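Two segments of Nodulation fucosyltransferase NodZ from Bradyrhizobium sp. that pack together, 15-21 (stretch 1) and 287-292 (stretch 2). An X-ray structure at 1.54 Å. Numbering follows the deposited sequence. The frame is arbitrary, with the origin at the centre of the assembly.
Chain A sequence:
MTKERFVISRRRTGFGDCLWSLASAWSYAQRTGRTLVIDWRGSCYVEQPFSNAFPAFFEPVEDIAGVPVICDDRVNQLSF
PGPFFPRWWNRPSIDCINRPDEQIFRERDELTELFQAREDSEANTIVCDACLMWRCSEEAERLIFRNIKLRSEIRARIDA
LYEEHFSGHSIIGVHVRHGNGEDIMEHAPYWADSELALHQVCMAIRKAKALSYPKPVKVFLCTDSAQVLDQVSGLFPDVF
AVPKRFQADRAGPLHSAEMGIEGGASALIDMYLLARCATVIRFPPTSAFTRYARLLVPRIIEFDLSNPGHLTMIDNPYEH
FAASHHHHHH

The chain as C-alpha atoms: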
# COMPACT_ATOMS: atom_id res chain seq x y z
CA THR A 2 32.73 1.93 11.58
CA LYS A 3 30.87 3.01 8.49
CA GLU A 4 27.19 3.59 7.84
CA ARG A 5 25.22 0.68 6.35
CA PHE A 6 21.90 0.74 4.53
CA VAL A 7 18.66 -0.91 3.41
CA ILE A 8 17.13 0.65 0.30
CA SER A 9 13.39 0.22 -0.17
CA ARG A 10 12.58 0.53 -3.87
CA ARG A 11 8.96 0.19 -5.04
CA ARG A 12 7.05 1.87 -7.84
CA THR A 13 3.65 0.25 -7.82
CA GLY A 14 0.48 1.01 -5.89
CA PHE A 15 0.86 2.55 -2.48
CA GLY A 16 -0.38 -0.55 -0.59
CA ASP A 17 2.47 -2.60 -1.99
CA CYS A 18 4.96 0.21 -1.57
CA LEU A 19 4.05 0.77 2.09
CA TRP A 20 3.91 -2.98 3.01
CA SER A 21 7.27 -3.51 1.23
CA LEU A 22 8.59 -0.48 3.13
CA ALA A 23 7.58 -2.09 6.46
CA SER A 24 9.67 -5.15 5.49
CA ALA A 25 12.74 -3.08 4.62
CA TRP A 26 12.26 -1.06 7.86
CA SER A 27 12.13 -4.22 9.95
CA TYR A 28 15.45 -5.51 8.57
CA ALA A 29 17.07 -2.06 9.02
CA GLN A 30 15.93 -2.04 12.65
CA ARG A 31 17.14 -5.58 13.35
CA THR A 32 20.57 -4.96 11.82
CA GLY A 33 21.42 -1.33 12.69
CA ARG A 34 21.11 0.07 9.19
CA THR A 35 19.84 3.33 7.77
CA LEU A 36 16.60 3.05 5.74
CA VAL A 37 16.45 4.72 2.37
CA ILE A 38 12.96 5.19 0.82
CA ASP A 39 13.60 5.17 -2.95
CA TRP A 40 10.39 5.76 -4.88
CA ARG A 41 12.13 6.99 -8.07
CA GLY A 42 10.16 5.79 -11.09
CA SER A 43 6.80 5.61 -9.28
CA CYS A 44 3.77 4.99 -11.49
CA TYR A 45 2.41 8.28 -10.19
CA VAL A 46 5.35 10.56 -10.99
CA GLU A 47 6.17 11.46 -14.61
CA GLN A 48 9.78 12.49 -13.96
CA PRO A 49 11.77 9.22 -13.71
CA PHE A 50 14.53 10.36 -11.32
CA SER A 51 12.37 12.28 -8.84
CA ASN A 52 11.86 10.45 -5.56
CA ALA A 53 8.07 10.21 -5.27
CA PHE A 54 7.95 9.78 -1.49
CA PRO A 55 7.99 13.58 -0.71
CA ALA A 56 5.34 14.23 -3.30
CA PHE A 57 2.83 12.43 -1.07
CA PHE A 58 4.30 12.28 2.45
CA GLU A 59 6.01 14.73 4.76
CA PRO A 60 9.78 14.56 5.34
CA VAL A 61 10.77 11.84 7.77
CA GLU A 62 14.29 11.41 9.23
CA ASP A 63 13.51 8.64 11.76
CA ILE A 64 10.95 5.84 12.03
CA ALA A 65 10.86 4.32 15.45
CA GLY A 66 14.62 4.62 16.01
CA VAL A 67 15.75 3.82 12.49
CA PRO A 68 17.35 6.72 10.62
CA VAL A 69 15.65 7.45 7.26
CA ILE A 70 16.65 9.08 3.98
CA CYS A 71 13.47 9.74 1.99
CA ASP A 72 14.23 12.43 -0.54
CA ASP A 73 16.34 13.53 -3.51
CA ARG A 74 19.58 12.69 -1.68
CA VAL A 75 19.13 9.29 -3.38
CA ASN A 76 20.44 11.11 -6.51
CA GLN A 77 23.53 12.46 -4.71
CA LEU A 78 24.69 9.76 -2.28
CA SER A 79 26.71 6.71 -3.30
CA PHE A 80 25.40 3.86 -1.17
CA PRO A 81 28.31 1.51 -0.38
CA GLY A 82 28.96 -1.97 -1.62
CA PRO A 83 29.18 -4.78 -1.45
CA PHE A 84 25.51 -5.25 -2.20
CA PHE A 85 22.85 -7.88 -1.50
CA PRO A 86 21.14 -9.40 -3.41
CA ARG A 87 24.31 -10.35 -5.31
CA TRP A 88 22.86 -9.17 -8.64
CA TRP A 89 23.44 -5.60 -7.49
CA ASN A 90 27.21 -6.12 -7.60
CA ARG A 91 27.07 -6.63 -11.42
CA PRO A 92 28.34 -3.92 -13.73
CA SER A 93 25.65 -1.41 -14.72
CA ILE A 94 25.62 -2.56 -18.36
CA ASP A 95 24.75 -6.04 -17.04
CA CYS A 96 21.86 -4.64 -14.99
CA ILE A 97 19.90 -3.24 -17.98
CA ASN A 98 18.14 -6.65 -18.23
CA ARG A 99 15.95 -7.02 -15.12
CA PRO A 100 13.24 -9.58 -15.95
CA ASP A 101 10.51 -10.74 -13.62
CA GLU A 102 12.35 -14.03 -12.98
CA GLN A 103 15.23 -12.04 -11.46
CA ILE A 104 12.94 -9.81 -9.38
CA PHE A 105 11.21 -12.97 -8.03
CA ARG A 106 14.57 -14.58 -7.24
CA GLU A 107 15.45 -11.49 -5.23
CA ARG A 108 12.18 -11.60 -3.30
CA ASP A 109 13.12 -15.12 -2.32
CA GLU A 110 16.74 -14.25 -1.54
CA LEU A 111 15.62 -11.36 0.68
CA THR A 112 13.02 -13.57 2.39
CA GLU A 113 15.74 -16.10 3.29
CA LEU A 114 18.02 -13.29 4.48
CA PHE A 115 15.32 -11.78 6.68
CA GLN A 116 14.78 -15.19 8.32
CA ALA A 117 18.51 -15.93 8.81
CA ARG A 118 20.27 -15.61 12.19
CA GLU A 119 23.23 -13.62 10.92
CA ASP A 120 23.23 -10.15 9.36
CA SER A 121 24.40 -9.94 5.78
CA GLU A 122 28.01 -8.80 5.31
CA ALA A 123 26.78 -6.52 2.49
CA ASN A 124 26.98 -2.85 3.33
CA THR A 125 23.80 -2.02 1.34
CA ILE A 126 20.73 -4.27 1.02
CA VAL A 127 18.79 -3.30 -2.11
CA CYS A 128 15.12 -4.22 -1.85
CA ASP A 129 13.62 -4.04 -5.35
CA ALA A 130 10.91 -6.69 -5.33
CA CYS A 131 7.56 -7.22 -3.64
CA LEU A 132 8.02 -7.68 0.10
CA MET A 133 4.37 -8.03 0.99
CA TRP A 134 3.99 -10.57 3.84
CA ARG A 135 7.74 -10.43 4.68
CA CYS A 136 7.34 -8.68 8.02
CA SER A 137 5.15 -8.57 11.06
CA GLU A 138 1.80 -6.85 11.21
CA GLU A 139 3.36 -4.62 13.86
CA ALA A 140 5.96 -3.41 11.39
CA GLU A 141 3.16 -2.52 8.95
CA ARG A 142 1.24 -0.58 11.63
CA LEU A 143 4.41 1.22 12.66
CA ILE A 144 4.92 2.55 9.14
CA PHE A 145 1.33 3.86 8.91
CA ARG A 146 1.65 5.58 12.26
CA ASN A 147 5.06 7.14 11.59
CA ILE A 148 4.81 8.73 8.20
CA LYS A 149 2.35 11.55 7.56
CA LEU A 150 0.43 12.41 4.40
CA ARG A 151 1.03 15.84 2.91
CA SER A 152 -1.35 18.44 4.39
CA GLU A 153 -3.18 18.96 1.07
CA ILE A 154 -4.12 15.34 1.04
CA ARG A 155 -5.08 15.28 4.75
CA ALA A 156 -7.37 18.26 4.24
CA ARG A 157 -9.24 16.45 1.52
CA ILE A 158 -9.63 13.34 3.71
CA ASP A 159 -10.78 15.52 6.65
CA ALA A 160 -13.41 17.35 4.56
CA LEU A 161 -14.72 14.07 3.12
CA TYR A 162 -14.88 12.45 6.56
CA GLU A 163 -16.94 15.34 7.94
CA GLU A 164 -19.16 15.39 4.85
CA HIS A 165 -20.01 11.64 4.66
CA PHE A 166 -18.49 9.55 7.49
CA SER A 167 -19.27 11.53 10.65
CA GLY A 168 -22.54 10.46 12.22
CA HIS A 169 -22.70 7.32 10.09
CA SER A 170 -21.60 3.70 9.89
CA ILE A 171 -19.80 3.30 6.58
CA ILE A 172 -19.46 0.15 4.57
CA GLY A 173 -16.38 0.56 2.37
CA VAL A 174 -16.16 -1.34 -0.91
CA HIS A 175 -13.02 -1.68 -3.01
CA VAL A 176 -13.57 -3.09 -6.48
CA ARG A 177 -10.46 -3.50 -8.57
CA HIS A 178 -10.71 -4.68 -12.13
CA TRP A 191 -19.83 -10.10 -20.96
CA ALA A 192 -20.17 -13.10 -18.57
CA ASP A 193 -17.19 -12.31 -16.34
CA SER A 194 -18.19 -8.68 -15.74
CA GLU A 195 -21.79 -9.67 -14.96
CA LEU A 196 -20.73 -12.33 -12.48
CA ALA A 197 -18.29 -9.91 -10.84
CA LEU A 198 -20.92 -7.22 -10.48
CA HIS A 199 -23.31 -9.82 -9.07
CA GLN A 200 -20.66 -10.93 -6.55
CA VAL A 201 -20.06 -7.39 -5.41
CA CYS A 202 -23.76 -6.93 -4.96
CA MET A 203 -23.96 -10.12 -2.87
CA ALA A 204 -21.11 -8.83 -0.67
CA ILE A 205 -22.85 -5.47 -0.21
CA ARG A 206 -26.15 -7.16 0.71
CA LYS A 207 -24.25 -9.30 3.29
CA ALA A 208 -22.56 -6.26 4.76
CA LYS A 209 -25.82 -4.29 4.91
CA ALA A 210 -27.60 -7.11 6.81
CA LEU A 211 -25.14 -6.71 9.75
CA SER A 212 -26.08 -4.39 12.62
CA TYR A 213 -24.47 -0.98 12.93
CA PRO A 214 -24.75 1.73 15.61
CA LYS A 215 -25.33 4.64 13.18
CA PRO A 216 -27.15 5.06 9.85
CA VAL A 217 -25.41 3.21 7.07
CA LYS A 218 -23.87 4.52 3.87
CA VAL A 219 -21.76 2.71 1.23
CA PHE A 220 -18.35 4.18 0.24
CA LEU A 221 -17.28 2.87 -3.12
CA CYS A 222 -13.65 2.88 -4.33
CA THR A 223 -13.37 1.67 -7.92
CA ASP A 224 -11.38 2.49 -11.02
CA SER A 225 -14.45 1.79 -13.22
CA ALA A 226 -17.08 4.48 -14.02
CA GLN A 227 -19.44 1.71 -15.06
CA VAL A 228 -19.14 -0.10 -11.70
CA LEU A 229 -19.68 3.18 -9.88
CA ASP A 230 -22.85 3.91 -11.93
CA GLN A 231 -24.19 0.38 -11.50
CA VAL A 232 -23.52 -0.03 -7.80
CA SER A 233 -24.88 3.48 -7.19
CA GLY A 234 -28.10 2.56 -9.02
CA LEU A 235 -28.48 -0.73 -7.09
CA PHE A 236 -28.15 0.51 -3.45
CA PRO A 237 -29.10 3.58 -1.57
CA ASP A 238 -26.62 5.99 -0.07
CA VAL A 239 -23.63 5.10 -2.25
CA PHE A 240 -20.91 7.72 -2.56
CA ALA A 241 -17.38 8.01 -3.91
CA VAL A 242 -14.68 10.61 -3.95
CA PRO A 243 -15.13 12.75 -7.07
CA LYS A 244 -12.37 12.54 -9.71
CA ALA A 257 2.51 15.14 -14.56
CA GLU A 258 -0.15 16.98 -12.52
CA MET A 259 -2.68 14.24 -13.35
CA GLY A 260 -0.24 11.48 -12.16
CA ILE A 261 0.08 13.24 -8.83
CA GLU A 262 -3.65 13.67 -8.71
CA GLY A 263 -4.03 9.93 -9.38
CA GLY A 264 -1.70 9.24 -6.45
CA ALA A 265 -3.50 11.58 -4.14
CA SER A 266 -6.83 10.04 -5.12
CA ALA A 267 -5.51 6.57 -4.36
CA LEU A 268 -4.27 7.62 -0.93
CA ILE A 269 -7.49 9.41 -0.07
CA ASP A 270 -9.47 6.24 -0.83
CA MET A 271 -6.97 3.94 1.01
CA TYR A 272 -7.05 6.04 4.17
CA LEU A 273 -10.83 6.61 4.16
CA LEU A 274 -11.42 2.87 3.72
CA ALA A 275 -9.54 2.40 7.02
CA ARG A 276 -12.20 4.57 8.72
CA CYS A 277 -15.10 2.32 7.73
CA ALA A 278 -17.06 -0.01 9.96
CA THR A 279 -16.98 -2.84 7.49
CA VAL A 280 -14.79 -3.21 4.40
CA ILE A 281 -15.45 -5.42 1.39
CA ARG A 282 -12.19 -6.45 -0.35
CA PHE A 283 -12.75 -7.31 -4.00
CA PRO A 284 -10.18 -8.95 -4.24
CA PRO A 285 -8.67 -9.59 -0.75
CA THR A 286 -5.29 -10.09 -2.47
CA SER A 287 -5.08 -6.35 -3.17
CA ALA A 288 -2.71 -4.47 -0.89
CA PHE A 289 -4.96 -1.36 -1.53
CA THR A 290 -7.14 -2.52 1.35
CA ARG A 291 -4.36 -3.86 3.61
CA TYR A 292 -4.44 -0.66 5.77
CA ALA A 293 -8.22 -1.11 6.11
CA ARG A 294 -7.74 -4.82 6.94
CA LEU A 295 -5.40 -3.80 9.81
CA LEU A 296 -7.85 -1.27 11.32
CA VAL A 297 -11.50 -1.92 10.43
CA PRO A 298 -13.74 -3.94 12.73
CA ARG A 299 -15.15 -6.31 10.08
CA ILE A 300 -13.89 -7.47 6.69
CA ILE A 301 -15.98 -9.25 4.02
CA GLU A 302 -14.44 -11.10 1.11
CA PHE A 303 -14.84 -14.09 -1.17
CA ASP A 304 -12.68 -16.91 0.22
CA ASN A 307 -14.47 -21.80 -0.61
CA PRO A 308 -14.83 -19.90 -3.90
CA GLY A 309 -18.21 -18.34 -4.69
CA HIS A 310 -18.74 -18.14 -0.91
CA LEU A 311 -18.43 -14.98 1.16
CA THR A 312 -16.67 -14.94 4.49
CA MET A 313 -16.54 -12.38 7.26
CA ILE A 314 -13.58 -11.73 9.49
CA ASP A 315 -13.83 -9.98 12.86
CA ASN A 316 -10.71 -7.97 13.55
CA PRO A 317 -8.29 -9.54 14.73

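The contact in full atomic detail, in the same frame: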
# COMPACT_ATOMS: atom_id res chain seq x y z
N PHE A 15 0.36 2.19 -3.79
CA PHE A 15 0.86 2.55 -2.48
C PHE A 15 0.73 1.41 -1.44
O PHE A 15 1.54 1.35 -0.52
CB PHE A 15 0.19 3.79 -1.96
CG PHE A 15 0.61 5.07 -2.67
CD1 PHE A 15 1.90 5.55 -2.65
CD2 PHE A 15 -0.33 5.74 -3.40
CE1 PHE A 15 2.21 6.70 -3.35
CE2 PHE A 15 0.00 6.90 -4.07
CZ PHE A 15 1.24 7.37 -4.02
N GLY A 16 -0.28 0.56 -1.56
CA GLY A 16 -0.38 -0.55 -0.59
C GLY A 16 0.84 -1.42 -0.60
O GLY A 16 1.40 -1.76 0.44
N ASP A 17 1.25 -1.79 -1.79
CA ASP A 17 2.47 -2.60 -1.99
C ASP A 17 3.69 -1.83 -1.53
O ASP A 17 4.54 -2.32 -0.82
CB ASP A 17 2.48 -3.01 -3.47
CG ASP A 17 3.64 -3.91 -3.87
OD1 ASP A 17 4.59 -4.20 -3.09
OD2 ASP A 17 3.61 -4.27 -5.07
N CYS A 18 3.81 -0.60 -1.98
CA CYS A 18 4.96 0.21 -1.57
C CYS A 18 5.10 0.28 -0.06
O CYS A 18 6.20 0.13 0.48
CB CYS A 18 4.86 1.63 -2.13
SG CYS A 18 4.98 1.81 -3.92
N LEU A 19 4.01 0.58 0.65
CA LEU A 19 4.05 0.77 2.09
C LEU A 19 4.23 -0.54 2.88
O LEU A 19 4.88 -0.55 3.91
CB LEU A 19 2.78 1.49 2.57
CG LEU A 19 2.75 2.95 2.08
CD1 LEU A 19 1.38 3.59 2.33
CD2 LEU A 19 3.88 3.75 2.68
N TRP A 20 3.69 -1.66 2.37
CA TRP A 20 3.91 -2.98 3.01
C TRP A 20 5.38 -3.38 2.79
O TRP A 20 6.08 -3.81 3.69
CB TRP A 20 2.98 -3.98 2.37
CG TRP A 20 2.74 -5.25 3.16
CD1 TRP A 20 3.54 -5.83 4.14
CD2 TRP A 20 1.61 -6.09 3.03
NE1 TRP A 20 2.95 -6.96 4.61
CE2 TRP A 20 1.75 -7.16 3.95
CE3 TRP A 20 0.48 -6.05 2.22
CZ2 TRP A 20 0.82 -8.17 4.04
CZ3 TRP A 20 -0.43 -7.05 2.29
CH2 TRP A 20 -0.25 -8.12 3.18
N SER A 21 5.87 -3.22 1.54
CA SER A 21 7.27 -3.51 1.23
C SER A 21 8.23 -2.64 2.03
O SER A 21 9.26 -3.10 2.48
CB SER A 21 7.50 -3.38 -0.28
OG SER A 21 6.77 -4.33 -1.04
N SER A 287 -5.55 -7.66 -2.89
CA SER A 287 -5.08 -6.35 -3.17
C SER A 287 -4.50 -5.73 -1.91
O SER A 287 -5.20 -5.59 -0.92
CB SER A 287 -6.21 -5.48 -3.67
OG SER A 287 -5.74 -4.17 -3.93
N ALA A 288 -3.30 -5.21 -2.02
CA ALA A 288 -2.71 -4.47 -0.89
C ALA A 288 -3.38 -3.10 -0.73
O ALA A 288 -3.17 -2.38 0.28
CB ALA A 288 -1.25 -4.30 -1.07
N PHE A 289 -4.20 -2.63 -1.68
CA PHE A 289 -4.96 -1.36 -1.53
C PHE A 289 -5.75 -1.30 -0.21
O PHE A 289 -5.78 -0.26 0.44
CB PHE A 289 -5.87 -1.13 -2.78
CG PHE A 289 -6.44 0.26 -2.94
CD1 PHE A 289 -7.63 0.59 -2.47
CD2 PHE A 289 -5.81 1.17 -3.78
CE1 PHE A 289 -8.17 1.85 -2.63
CE2 PHE A 289 -6.38 2.43 -4.01
CZ PHE A 289 -7.56 2.74 -3.44
N THR A 290 -6.36 -2.42 0.15
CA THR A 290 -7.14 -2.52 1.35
C THR A 290 -6.42 -3.15 2.51
O THR A 290 -7.04 -3.52 3.50
CB THR A 290 -8.37 -3.36 1.03
OG1 THR A 290 -8.02 -4.53 0.28
CG2 THR A 290 -9.43 -2.48 0.23
N ARG A 291 -5.11 -3.29 2.45
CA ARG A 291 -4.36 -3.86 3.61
C ARG A 291 -4.49 -2.91 4.81
O ARG A 291 -4.68 -3.42 5.91
CB ARG A 291 -2.89 -4.11 3.24
CG ARG A 291 -2.09 -4.72 4.35
CD ARG A 291 -2.64 -5.96 4.93
NE ARG A 291 -1.72 -6.54 5.91
CZ ARG A 291 -1.85 -7.70 6.54
NH1 ARG A 291 -2.91 -8.50 6.26
NH2 ARG A 291 -1.00 -8.07 7.45
N TYR A 292 -4.32 -1.61 4.64
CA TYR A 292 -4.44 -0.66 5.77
C TYR A 292 -5.82 -0.83 6.40
O TYR A 292 -5.94 -1.04 7.61
CB TYR A 292 -4.20 0.74 5.28
CG TYR A 292 -4.14 1.79 6.36
CD1 TYR A 292 -3.57 1.50 7.57
CD2 TYR A 292 -4.67 3.03 6.15
CE1 TYR A 292 -3.46 2.49 8.55
CE2 TYR A 292 -4.57 4.00 7.11
CZ TYR A 292 -3.95 3.71 8.29
OH TYR A 292 -3.89 4.75 9.27

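This is a small contact without a hydrogen bond across it, built from a close backbone approach at a glycine and a flat cation-on-ring stack one helical turn later. The two segments come nearest at Gly16 and Ala288, whose CA atoms are 4.6 Å apart. There Gly16 CA lies 3.4 Å from Ala288 O in a CA-H...O contact, and glycine suits the place exactly: a CB would point toward the other segment and sit 2.2 Å from Ala288 O and 3.0 Å from Phe289 N, both clashes. The same carbonyl oxygen also accepts the backbone hydrogen bond from Arg291 N (3.0 Å from Ala288 O), so it serves the local turn as well as the contact.

Ala288 points its CB toward the helix, and the methyl sits against it: Ala288 CB packs 3.6 Å from Asp17 N and lies at the edge of the Trp20 ring, 4.1 Å from Trp20 CE3.

Trp20, with chi1 t, offers one face to Arg291, whose t chi1 and p chi2 lay the guanidinium flat over the indole: planes 4° apart, centres 4.3 Å apart, Arg291 NE 3.5 Å from Trp20 CH2. Arg291 CG adds a CH-pi contact over the six-membered ring. Stacking leaves the guanidinium edge available, and Arg291 NE and NH2 hydrogen-bond elsewhere in the structure. Altogether 246 Å² is buried, with Trp20 contributing most.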